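Local coordinates for putative flavoprotein (Bacteroides eggerthii, PDB 4ICI) that binds flavin mononucleotide in a flavodoxin-like domain and probably takes part in electron transfer or another flavin-dependent redox reaction, at residues Q49-T52 against S53-D57; P96-D100 against L101-I105; H113-K116 against G117-V120; I131-S134 against A135-K139. All coordinates share one frame; numbering follows the deposited sequence. Where two conformers were deposited one is given.

Contact 1 of 4, residues Q49-T52 against S53-D57; sequences QPYT and SADLD
Ser53 and Ala54 turn the chain sharply after Thr52, and Ala54 lays its CB 3.8 Å from Thr52 OG1. Asp55 then folds back on that threonine with two bonds running in opposite senses. Its backbone N gives a hydrogen to Thr52 OG1 at 2.9 Å, close to straight at 160°; the hydroxyl is placed for this by a chi1 of 64°, which sets OG1 between the backbone N and the carbonyl carbon. In return Asp55 OD2 accepts from Thr52 N at 3.0 Å, the donor standing well above the carboxylate plane. A salt bridge to Arg64 and a water that also lies by Pro50 O help fix the same oxygen. Asp55 CB lies 4.0 Å from Tyr51 CD2, the ring and the carboxylate nearly perpendicular, while the Tyr51 hydroxyl bonds Glu68. Next, Leu56 N reaches back to Thr52 O at 3.2 Å, a bent bond, and Leu56 CD2 rests 4.1 Å from Tyr51 CB; this leucine also touches the flavin. The reciprocal threonine–aspartate pairing is that of a capping box, built here on a short stretch with helical backbone angles in the surface loop between strand 41-44 and helix 64-70, beside the flavin pocket.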
loop_
_atom_site.group_PDB
_atom_site.type_symbol
_atom_site.label_atom_id
_atom_site.label_comp_id
_atom_site.label_asym_id
_atom_site.label_seq_id
_atom_site.Cartn_x
_atom_site.Cartn_y
_atom_site.Cartn_z
ATOM N N GLN A 49 -12.371 11.466 -3.820
ATOM C CA GLN A 49 -13.127 12.047 -2.728
ATOM C C GLN A 49 -12.389 11.754 -1.436
ATOM O O GLN A 49 -12.350 10.600 -0.978
ATOM C CB GLN A 49 -14.542 11.481 -2.648
ATOM C CG GLN A 49 -15.403 12.153 -1.540
ATOM C CD GLN A 49 -16.818 11.723 -1.519
ATOM O OE1 GLN A 49 -17.375 11.291 -0.452
ATOM N NE2 GLN A 49 -17.457 11.856 -2.659
ATOM N N PRO A 50 -11.769 12.786 -0.832
ATOM C CA PRO A 50 -11.037 12.576 0.427
ATOM C C PRO A 50 -11.845 11.922 1.543
ATOM O O PRO A 50 -13.048 12.131 1.652
ATOM C CB PRO A 50 -10.631 13.994 0.828
ATOM C CG PRO A 50 -10.498 14.705 -0.491
ATOM C CD PRO A 50 -11.607 14.153 -1.330
ATOM N N TYR A 51 -11.149 11.164 2.400
ATOM C CA TYR A 51 -11.746 10.546 3.561
ATOM C C TYR A 51 -11.778 11.517 4.724
ATOM O O TYR A 51 -10.737 12.036 5.144
ATOM C CB TYR A 51 -10.955 9.287 3.954
ATOM C CG TYR A 51 -11.132 8.140 2.993
ATOM C CD1 TYR A 51 -10.353 8.036 1.860
ATOM C CD2 TYR A 51 -12.059 7.140 3.250
ATOM C CE1 TYR A 51 -10.524 6.981 0.974
ATOM C CE2 TYR A 51 -12.256 6.092 2.374
ATOM C CZ TYR A 51 -11.458 5.992 1.251
ATOM O OH TYR A 51 -11.635 4.964 0.340
ATOM N N THR A 52 -12.977 11.740 5.231
ATOM C CA THR A 52 -13.200 12.545 6.433
ATOM C C THR A 52 -13.050 11.694 7.703
ATOM O O THR A 52 -13.029 10.470 7.676
ATOM C CB THR A 52 -14.621 13.093 6.451
ATOM O OG1 THR A 52 -15.498 11.967 6.524
ATOM C CG2 THR A 52 -14.937 13.964 5.214
ATOM N N SER A 53 -12.985 12.356 8.856
ATOM C CA SER A 53 -12.970 11.612 10.119
ATOM C C SER A 53 -14.205 10.725 10.248
ATOM O O SER A 53 -14.110 9.571 10.680
ATOM C CB SER A 53 -12.849 12.559 11.311
ATOM O OG SER A 53 -11.647 13.282 11.221
ATOM N N ALA A 54 -15.371 11.237 9.851
ATOM C CA ALA A 54 -16.581 10.446 9.892
ATOM C C ALA A 54 -16.467 9.198 9.014
ATOM O O ALA A 54 -16.902 8.110 9.407
ATOM C CB ALA A 54 -17.788 11.291 9.453
ATOM N N ASP A 55 -15.891 9.362 7.826
ATOM C CA ASP A 55 -15.677 8.245 6.927
ATOM C C ASP A 55 -14.876 7.127 7.584
ATOM O O ASP A 55 -15.056 5.949 7.250
ATOM C CB ASP A 55 -14.926 8.662 5.671
ATOM C CG ASP A 55 -15.743 9.520 4.699
ATOM O OD1 ASP A 55 -16.988 9.565 4.770
ATOM O OD2 ASP A 55 -15.077 10.069 3.796
ATOM N N LEU A 56 -13.934 7.522 8.446
ATOM C CA LEU A 56 -13.001 6.599 9.107
ATOM C C LEU A 56 -13.500 6.023 10.435
ATOM O O LEU A 56 -12.753 5.342 11.136
ATOM C CB LEU A 56 -11.671 7.317 9.300
ATOM C CG LEU A 56 -11.000 7.810 8.012
ATOM C CD1 LEU A 56 -9.794 8.774 8.299
ATOM C CD2 LEU A 56 -10.594 6.659 7.081
ATOM N N ASP A 57 -14.767 6.243 10.756
ATOM C CA ASP A 57 -15.314 5.799 12.029
ATOM C C ASP A 57 -15.659 4.316 11.939
ATOM O O ASP A 57 -16.725 3.922 11.456
ATOM C CB ASP A 57 -16.539 6.629 12.427
ATOM C CG ASP A 57 -17.041 6.293 13.836
ATOM O OD1 ASP A 57 -16.495 5.341 14.451
ATOM O OD2 ASP A 57 -17.999 6.970 14.305
HETATM O O HOH W 1 -15.925 11.893 2.040
#

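Contact 2 of 4, residues P96-D100 against L101-I105; sequences PIWWD and LAPRI. With FMN (flavin mononucleotide), chain B.
Trp98 is sandwiched between Pro103 and the flavin, its chi1 of -75° setting CG beside the backbone N so that the indole lies between them. Pro103 CG stands over one face, 3.9 Å from the centroid of the five-membered ring and 20° off its normal, a CH-pi contact, while Pro103 CB lies against CE3. On the opposite face the dimethylbenzene end of FMN covers the pyrrole part, FMN C7 coming 3.5 Å from Trp98 CD1. The neighbouring backbone reads the flavin's polar edge: Trp99 N donates to FMN N5 at 2.9 Å, and Asp100 N to FMN O4 at 3.0 Å through a more bent bond. Just before them, FMN O2' donates to Ile97 O at 2.7 Å. The two N-H donors are presented by a tight type I' turn from Trp98 to Leu101, in the loop after strand 90-96, one of the flavin-binding loops of the flavodoxin-like fold. The turn is closed by a reciprocal pair, Trp98 N to Leu101 O at 3.0 Å and Leu101 N to Trp98 O at 2.9 Å. Replacing Trp98 by an alanine would probably open a gap between Pro103 and the flavin and leave the dimethylbenzene ring without the indole that covers it. Farther out, Tyr51 meets the indole edge-to-face, Met69 packs against Trp98, Trp99 and Leu101, and Arg104 bonds the carbonyls of Glu68 and Met69.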
loop_
_atom_site.group_PDB
_atom_site.type_symbol
_atom_site.label_atom_id
_atom_site.label_comp_id
_atom_site.label_asym_id
_atom_site.label_seq_id
_atom_site.Cartn_x
_atom_site.Cartn_y
_atom_site.Cartn_z
ATOM N N PRO A 96 -2.648 1.792 5.350
ATOM C CA PRO A 96 -3.074 1.468 6.699
ATOM C C PRO A 96 -3.858 0.158 6.685
ATOM O O PRO A 96 -4.578 -0.119 5.719
ATOM C CB PRO A 96 -4.003 2.617 7.048
ATOM C CG PRO A 96 -4.609 3.030 5.727
ATOM C CD PRO A 96 -3.501 2.812 4.723
ATOM N N ILE A 97 -3.738 -0.646 7.721
ATOM C CA ILE A 97 -4.569 -1.853 7.884
ATOM C C ILE A 97 -5.970 -1.431 8.290
ATOM O O ILE A 97 -6.122 -0.739 9.281
ATOM C CB ILE A 97 -4.033 -2.781 8.994
ATOM C CG1 ILE A 97 -2.618 -3.294 8.684
ATOM C CG2 ILE A 97 -5.015 -3.961 9.268
ATOM C CD1 ILE A 97 -2.466 -3.994 7.320
ATOM N N TRP A 98 -6.983 -1.799 7.513
ATOM C CA TRP A 98 -8.390 -1.560 7.822
ATOM C C TRP A 98 -9.104 -2.913 7.904
ATOM O O TRP A 98 -9.174 -3.641 6.923
ATOM C CB TRP A 98 -9.069 -0.710 6.755
ATOM C CG TRP A 98 -8.744 0.735 6.749
ATOM C CD1 TRP A 98 -7.813 1.403 7.514
ATOM C CD2 TRP A 98 -9.290 1.715 5.857
ATOM N NE1 TRP A 98 -7.788 2.741 7.172
ATOM C CE2 TRP A 98 -8.678 2.949 6.157
ATOM C CE3 TRP A 98 -10.251 1.672 4.842
ATOM C CZ2 TRP A 98 -8.995 4.129 5.497
ATOM C CZ3 TRP A 98 -10.554 2.857 4.197
ATOM C CH2 TRP A 98 -9.921 4.071 4.527
ATOM N N TRP A 99 -9.597 -3.250 9.105
ATOM C CA TRP A 99 -10.251 -4.533 9.328
ATOM C C TRP A 99 -9.396 -5.713 8.808
ATOM O O TRP A 99 -9.890 -6.641 8.173
ATOM C CB TRP A 99 -11.637 -4.517 8.684
ATOM C CG TRP A 99 -12.547 -3.492 9.286
ATOM C CD1 TRP A 99 -12.783 -2.203 8.839
ATOM C CD2 TRP A 99 -13.302 -3.636 10.504
ATOM N NE1 TRP A 99 -13.644 -1.569 9.701
ATOM C CE2 TRP A 99 -13.979 -2.421 10.719
ATOM C CE3 TRP A 99 -13.474 -4.674 11.414
ATOM C CZ2 TRP A 99 -14.812 -2.209 11.821
ATOM C CZ3 TRP A 99 -14.310 -4.471 12.518
ATOM C CH2 TRP A 99 -14.967 -3.245 12.708
ATOM N N ASP A 100 -8.104 -5.662 9.127
ATOM C CA ASP A 100 -7.118 -6.699 8.772
ATOM C C ASP A 100 -6.907 -6.867 7.264
ATOM O O ASP A 100 -6.406 -7.912 6.823
ATOM C CB ASP A 100 -7.490 -8.047 9.433
ATOM C CG ASP A 100 -6.279 -8.867 9.875
ATOM O OD1 ASP A 100 -5.114 -8.374 9.840
ATOM O OD2 ASP A 100 -6.545 -10.046 10.220
ATOM N N LEU A 101 -7.262 -5.835 6.499
ATOM C CA LEU A 101 -7.158 -5.856 5.050
ATOM C C LEU A 101 -6.520 -4.574 4.520
ATOM O O LEU A 101 -6.426 -3.574 5.220
ATOM C CB LEU A 101 -8.557 -5.991 4.412
ATOM C CG LEU A 101 -9.310 -7.295 4.655
ATOM C CD1 LEU A 101 -10.798 -7.092 4.270
ATOM C CD2 LEU A 101 -8.654 -8.466 3.904
ATOM N N ALA A 102 -6.114 -4.612 3.263
ATOM C CA ALA A 102 -5.814 -3.377 2.532
ATOM C C ALA A 102 -7.116 -2.626 2.247
ATOM O O ALA A 102 -8.112 -3.221 1.844
ATOM C CB ALA A 102 -5.127 -3.675 1.217
ATOM N N PRO A 103 -7.109 -1.295 2.428
ATOM C CA PRO A 103 -8.225 -0.490 1.927
ATOM C C PRO A 103 -8.499 -0.759 0.459
ATOM O O PRO A 103 -7.565 -1.023 -0.318
ATOM C CB PRO A 103 -7.750 0.948 2.167
ATOM C CG PRO A 103 -6.756 0.838 3.304
ATOM C CD PRO A 103 -6.066 -0.474 3.050
ATOM N N ARG A 104 -9.775 -0.682 0.072
ATOM C CA ARG A 104 -10.146 -1.017 -1.296
ATOM C C ARG A 104 -9.524 -0.123 -2.363
ATOM O O ARG A 104 -9.399 -0.540 -3.508
ATOM C CB ARG A 104 -11.656 -1.072 -1.452
ATOM C CG ARG A 104 -12.427 -1.954 -0.467
ATOM C CD ARG A 104 -11.963 -3.346 -0.374
ATOM N NE ARG A 104 -12.856 -4.157 0.457
ATOM C CZ ARG A 104 -12.602 -5.420 0.803
ATOM N NH1 ARG A 104 -11.479 -6.010 0.386
ATOM N NH2 ARG A 104 -13.511 -6.106 1.483
ATOM N N ILE A 105 -9.097 1.083 -1.991
ATOM C CA ILE A 105 -8.389 1.919 -2.962
ATOM C C ILE A 105 -7.072 1.289 -3.432
ATOM O O ILE A 105 -6.596 1.575 -4.513
ATOM C CB ILE A 105 -8.182 3.371 -2.422
ATOM C CG1 ILE A 105 -7.929 4.371 -3.565
ATOM C CG2 ILE A 105 -7.103 3.384 -1.332
ATOM C CD1 ILE A 105 -7.984 5.827 -3.134
HETATM N N1 FMN B . -5.480 -1.133 13.077
HETATM C C2 FMN B . -5.225 -2.458 13.332
HETATM O O2 FMN B . -4.241 -2.756 14.005
HETATM N N3 FMN B . -6.083 -3.431 12.839
HETATM C C4 FMN B . -7.230 -3.129 12.125
HETATM O O4 FMN B . -7.893 -4.088 11.686
HETATM C C4A FMN B . -7.512 -1.773 11.896
HETATM N N5 FMN B . -8.681 -1.396 11.199
HETATM C C5A FMN B . -8.890 -0.030 10.964
HETATM C C6 FMN B . -10.022 0.370 10.242
HETATM C C7 FMN B . -10.252 1.697 9.980
HETATM C C7M FMN B . -11.442 2.107 9.164
HETATM C C8 FMN B . -9.363 2.666 10.414
HETATM C C8M FMN B . -9.632 4.127 10.139
HETATM C C9 FMN B . -8.243 2.280 11.140
HETATM C C9A FMN B . -7.976 0.924 11.410
HETATM N N10 FMN B . -6.839 0.525 12.129
HETATM C C10 FMN B . -6.610 -0.809 12.363
HETATM C "C1'" FMN B . -5.833 1.555 12.575
HETATM C "C2'" FMN B . -4.944 1.944 11.361
HETATM O "O2'" FMN B . -4.396 0.844 10.673
HETATM C "C3'" FMN B . -3.725 2.782 11.797
HETATM O "O3'" FMN B . -4.148 3.860 12.689
HETATM C "C4'" FMN B . -2.868 3.310 10.606
HETATM O "O4'" FMN B . -1.612 3.660 11.135
HETATM C "C5'" FMN B . -3.528 4.606 10.001
HETATM O "O5'" FMN B . -2.688 4.983 8.941
HETATM P P FMN B . -2.857 6.365 8.149
HETATM O O1P FMN B . -2.589 7.455 9.199
HETATM O O2P FMN B . -1.963 6.352 7.003
HETATM O O3P FMN B . -4.285 6.491 7.610
#

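Contact 3 of 4, residues H113-K116 against G117-V120; sequences HSLK and GKTV
Lys118 draws its aliphatic chain across Leu115 at about a right angle, Lys118 CD lying 4.1 Å from Leu115 CD2. Farther along, Lys118 CE passes 3.4 Å from Ser114 O, and a bend at chi4 (-61°) turns the ammonium away from the leucine. There it bonds the carbonyls of Tyr88 and Ile85, and a water 2.8 Å from Lys118 NZ links it to Lys116 O. An alanine in place of Lys118 would probably leave those carbonyls without their donor and bare the side of Leu115 that the methylenes cover. The backbone here makes a type II turn from Leu115 to Lys118, closed by Lys118 N donating to Leu115 O at 3.1 Å. Gly117 takes the third position with phi at 87°, where a CB would clash with Lys116 O. A second water bridges the turn's two ends, giving hydrogens to Leu115 O at 2.8 Å and Lys118 O at 2.6 Å. Past the turn, Val120 CG2 comes back to 4.2 Å from Leu115 CB. The turn thus joins helix 104-112 to strand 119-125, with Leu115 packed on Val91 of strand 90-96 and Val120 bonded through its backbone to strand 146-152.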
loop_
_atom_site.group_PDB
_atom_site.type_symbol
_atom_site.label_atom_id
_atom_site.label_comp_id
_atom_site.label_asym_id
_atom_site.label_seq_id
_atom_site.Cartn_x
_atom_site.Cartn_y
_atom_site.Cartn_z
ATOM N N HIS A 113 -3.128 0.050 -12.881
ATOM C CA HIS A 113 -1.735 0.200 -13.285
ATOM C C HIS A 113 -1.201 -1.176 -13.700
ATOM O O HIS A 113 -1.417 -2.136 -12.982
ATOM C CB HIS A 113 -0.914 0.769 -12.128
ATOM C CG HIS A 113 -1.260 2.187 -11.765
ATOM N ND1 HIS A 113 -2.371 2.525 -11.023
ATOM C CD2 HIS A 113 -0.625 3.354 -12.030
ATOM C CE1 HIS A 113 -2.407 3.835 -10.855
ATOM N NE2 HIS A 113 -1.357 4.365 -11.459
ATOM N N SER A 114 -0.498 -1.277 -14.820
ATOM C CA SER A 114 0.113 -2.542 -15.198
ATOM C C SER A 114 1.336 -2.793 -14.325
ATOM O O SER A 114 2.287 -2.009 -14.343
ATOM C CB SER A 114 0.517 -2.574 -16.663
ATOM O OG SER A 114 1.090 -3.855 -16.945
ATOM N N LEU A 115 1.266 -3.851 -13.535
ATOM C CA LEU A 115 2.348 -4.235 -12.649
ATOM C C LEU A 115 2.974 -5.566 -13.080
ATOM O O LEU A 115 3.862 -6.093 -12.399
ATOM C CB LEU A 115 1.828 -4.320 -11.209
ATOM C CG LEU A 115 1.264 -2.999 -10.660
ATOM C CD1 LEU A 115 0.691 -3.254 -9.271
ATOM C CD2 LEU A 115 2.321 -1.886 -10.615
ATOM N N LYS A 116 2.533 -6.082 -14.222
ATOM C CA LYS A 116 3.152 -7.262 -14.845
ATOM C C LYS A 116 4.650 -7.084 -15.037
ATOM O O LYS A 116 5.106 -6.034 -15.483
ATOM C CB LYS A 116 2.476 -7.542 -16.196
ATOM C CG LYS A 116 3.059 -8.714 -16.988
ATOM C CD LYS A 116 2.199 -9.068 -18.214
ATOM C CE LYS A 116 2.374 -8.064 -19.326
ATOM N NZ LYS A 116 1.862 -8.592 -20.624
ATOM N N GLY A 117 5.414 -8.096 -14.622
ATOM C CA GLY A 117 6.852 -8.082 -14.760
ATOM C C GLY A 117 7.612 -7.427 -13.632
ATOM O O GLY A 117 8.807 -7.625 -13.521
ATOM N N LYS A 118 6.928 -6.680 -12.779
ATOM C CA LYS A 118 7.558 -5.962 -11.702
ATOM C C LYS A 118 7.586 -6.775 -10.409
ATOM O O LYS A 118 6.810 -7.715 -10.209
ATOM C CB LYS A 118 6.811 -4.651 -11.450
ATOM C CG LYS A 118 6.619 -3.799 -12.696
ATOM C CD LYS A 118 6.039 -2.455 -12.362
ATOM C CE LYS A 118 5.555 -1.738 -13.595
ATOM N NZ LYS A 118 6.660 -1.491 -14.540
ATOM N N THR A 119 8.493 -6.396 -9.517
ATOM C CA THR A 119 8.493 -6.911 -8.158
ATOM C C THR A 119 7.535 -6.024 -7.372
ATOM O O THR A 119 7.695 -4.801 -7.385
ATOM C CB THR A 119 9.894 -6.876 -7.555
ATOM O OG1 THR A 119 10.765 -7.661 -8.378
ATOM C CG2 THR A 119 9.887 -7.429 -6.155
ATOM N N VAL A 120 6.567 -6.621 -6.661
ATOM C CA VAL A 120 5.530 -5.867 -5.930
ATOM C C VAL A 120 5.624 -6.251 -4.454
ATOM O O VAL A 120 5.627 -7.439 -4.132
ATOM C CB VAL A 120 4.139 -6.142 -6.508
ATOM C CG1 VAL A 120 3.097 -5.280 -5.817
ATOM C CG2 VAL A 120 4.143 -5.937 -8.074
HETATM O O HOH W 2 4.493 -8.509 -11.106
HETATM O O HOH W 3 6.985 -3.793 -16.026
#

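Contact 4 of 4, residues I131-S134 against A135-K139; sequences IGNS and ATVLK
A chi1 of 70° holds Ser134 OG between its backbone N and carbonyl carbon, and a chi1 of 176° keeps Val137 CG2 beside its own backbone N, facing back along the helix toward Asn133. This is the opening of helix 132-141, the crossover helix of the beta-alpha-beta unit between strands 119-125 and 146-152. Ile131 O is gripped twice: Ser134 OG donates to it at 2.8 Å, from a little out of the carbonyl plane, and Ala135 N at 3.1 Å, nearly along the C=O axis. The serine hydroxyl is shared, because it also bonds Tyr95 OH at the end of strand 90-96. From there the ladder is regularly alpha-helical. Thr136 N donates to Gly132 O at 2.9 Å, Val137 N to Asn133 O, and Leu138 N to Ser134 O at 3.0 Å, the last from 24° off the carbonyl plane. Leu138 CG sits beyond the same carbonyl oxygen, 3.5 Å from Ser134 O, while its side chain packs on Tyr95 and Trp147, between helix and sheet. Asn133 spends its amide outside the helix, where ND2 bonds Asp100 O of the flavin-binding turn. Val137 flanks that amide, its side chain crossing Asn133 at a slant: CG2 lies 3.4 Å from Asn133 O and 4.0 Å from Asn133 ND2.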
loop_
_atom_site.group_PDB
_atom_site.type_symbol
_atom_site.label_atom_id
_atom_site.label_comp_id
_atom_site.label_asym_id
_atom_site.label_seq_id
_atom_site.Cartn_x
_atom_site.Cartn_y
_atom_site.Cartn_z
ATOM N N ILE A 131 0.756 -7.311 9.274
ATOM C CA ILE A 131 0.463 -7.165 7.860
ATOM C C ILE A 131 0.019 -8.450 7.188
ATOM O O ILE A 131 -0.563 -8.398 6.108
ATOM C CB ILE A 131 1.679 -6.588 7.079
ATOM C CG1 ILE A 131 1.244 -5.988 5.717
ATOM C CG2 ILE A 131 2.828 -7.618 6.947
ATOM C CD1 ILE A 131 2.363 -5.231 4.979
ATOM N N GLY A 132 0.294 -9.597 7.802
ATOM C CA GLY A 132 0.154 -10.874 7.113
ATOM C C GLY A 132 -1.166 -11.134 6.428
ATOM O O GLY A 132 -1.196 -11.562 5.260
ATOM N N ASN A 133 -2.266 -10.914 7.147
ATOM C CA ASN A 133 -3.568 -11.187 6.529
ATOM C C ASN A 133 -3.826 -10.365 5.277
ATOM O O ASN A 133 -4.197 -10.898 4.229
ATOM C CB ASN A 133 -4.721 -11.017 7.504
ATOM C CG ASN A 133 -6.016 -11.570 6.943
ATOM O OD1 ASN A 133 -6.155 -12.802 6.800
ATOM N ND2 ASN A 133 -6.914 -10.689 6.527
ATOM N N SER A 134 -3.539 -9.081 5.380
ATOM C CA SER A 134 -3.822 -8.180 4.270
ATOM C C SER A 134 -2.983 -8.589 3.077
ATOM O O SER A 134 -3.449 -8.559 1.941
ATOM C CB SER A 134 -3.554 -6.729 4.699
ATOM O OG SER A 134 -2.171 -6.440 4.890
ATOM N N ALA A 135 -1.704 -8.929 3.317
ATOM C CA ALA A 135 -0.803 -9.330 2.261
ATOM C C ALA A 135 -1.214 -10.651 1.618
ATOM O O ALA A 135 -1.136 -10.812 0.401
ATOM C CB ALA A 135 0.622 -9.398 2.796
ATOM N N THR A 136 -1.662 -11.584 2.437
ATOM C CA THR A 136 -2.167 -12.874 1.930
ATOM C C THR A 136 -3.366 -12.666 1.005
ATOM O O THR A 136 -3.424 -13.242 -0.078
ATOM C CB THR A 136 -2.514 -13.805 3.084
ATOM O OG1 THR A 136 -1.303 -14.160 3.751
ATOM C CG2 THR A 136 -3.249 -15.076 2.632
ATOM N N VAL A 137 -4.312 -11.842 1.441
ATOM C CA VAL A 137 -5.508 -11.588 0.619
ATOM C C VAL A 137 -5.122 -10.894 -0.697
ATOM O O VAL A 137 -5.610 -11.267 -1.768
ATOM C CB VAL A 137 -6.586 -10.842 1.415
ATOM C CG1 VAL A 137 -7.787 -10.484 0.525
ATOM C CG2 VAL A 137 -7.039 -11.665 2.614
ATOM N N LEU A 138 -4.212 -9.919 -0.657
ATOM C CA LEU A 138 -3.771 -9.292 -1.886
ATOM C C LEU A 138 -3.090 -10.285 -2.832
ATOM O O LEU A 138 -3.369 -10.249 -4.045
ATOM C CB LEU A 138 -2.862 -8.109 -1.593
ATOM C CG LEU A 138 -3.464 -6.798 -1.095
ATOM C CD1 LEU A 138 -2.315 -5.826 -0.678
ATOM C CD2 LEU A 138 -4.375 -6.148 -2.135
ATOM N N LYS A 139 -2.226 -11.146 -2.293
ATOM C CA LYS A 139 -1.509 -12.128 -3.124
ATOM C C LYS A 139 -2.494 -13.100 -3.786
ATOM O O LYS A 139 -2.356 -13.412 -4.959
ATOM C CB LYS A 139 -0.447 -12.852 -2.290
ATOM C CG LYS A 139 0.386 -13.836 -3.072
ATOM C CD LYS A 139 1.581 -14.361 -2.234
ATOM C CE LYS A 139 2.401 -15.362 -3.035
ATOM N NZ LYS A 139 3.617 -15.814 -2.260
#

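The four contacts follow one another along a chain whose five parallel strands run in the order 2-1-3-4-5. Contact 2 occupies the loop after the central strand 90-96 and lies between two neighbours. Contact 1, about 14 Å away between centres, meets it where Leu56 CD2 packs 3.4 Å from Trp98 CZ2; contact 4, about 10 Å away between centres, reaches it through helix 132-141. Contact 3 lies on the opposite side of the chain's centre from contacts 1 and 2, about 30 Å from contact 1 between centres, where helix 104-112 leads into strand 119-125. Contacts 1 and 2 therefore each give residues to the flavin pocket, contact 2 the larger share, contact 4 backs it, and contact 3 turns the chain at the distant end of the sheet.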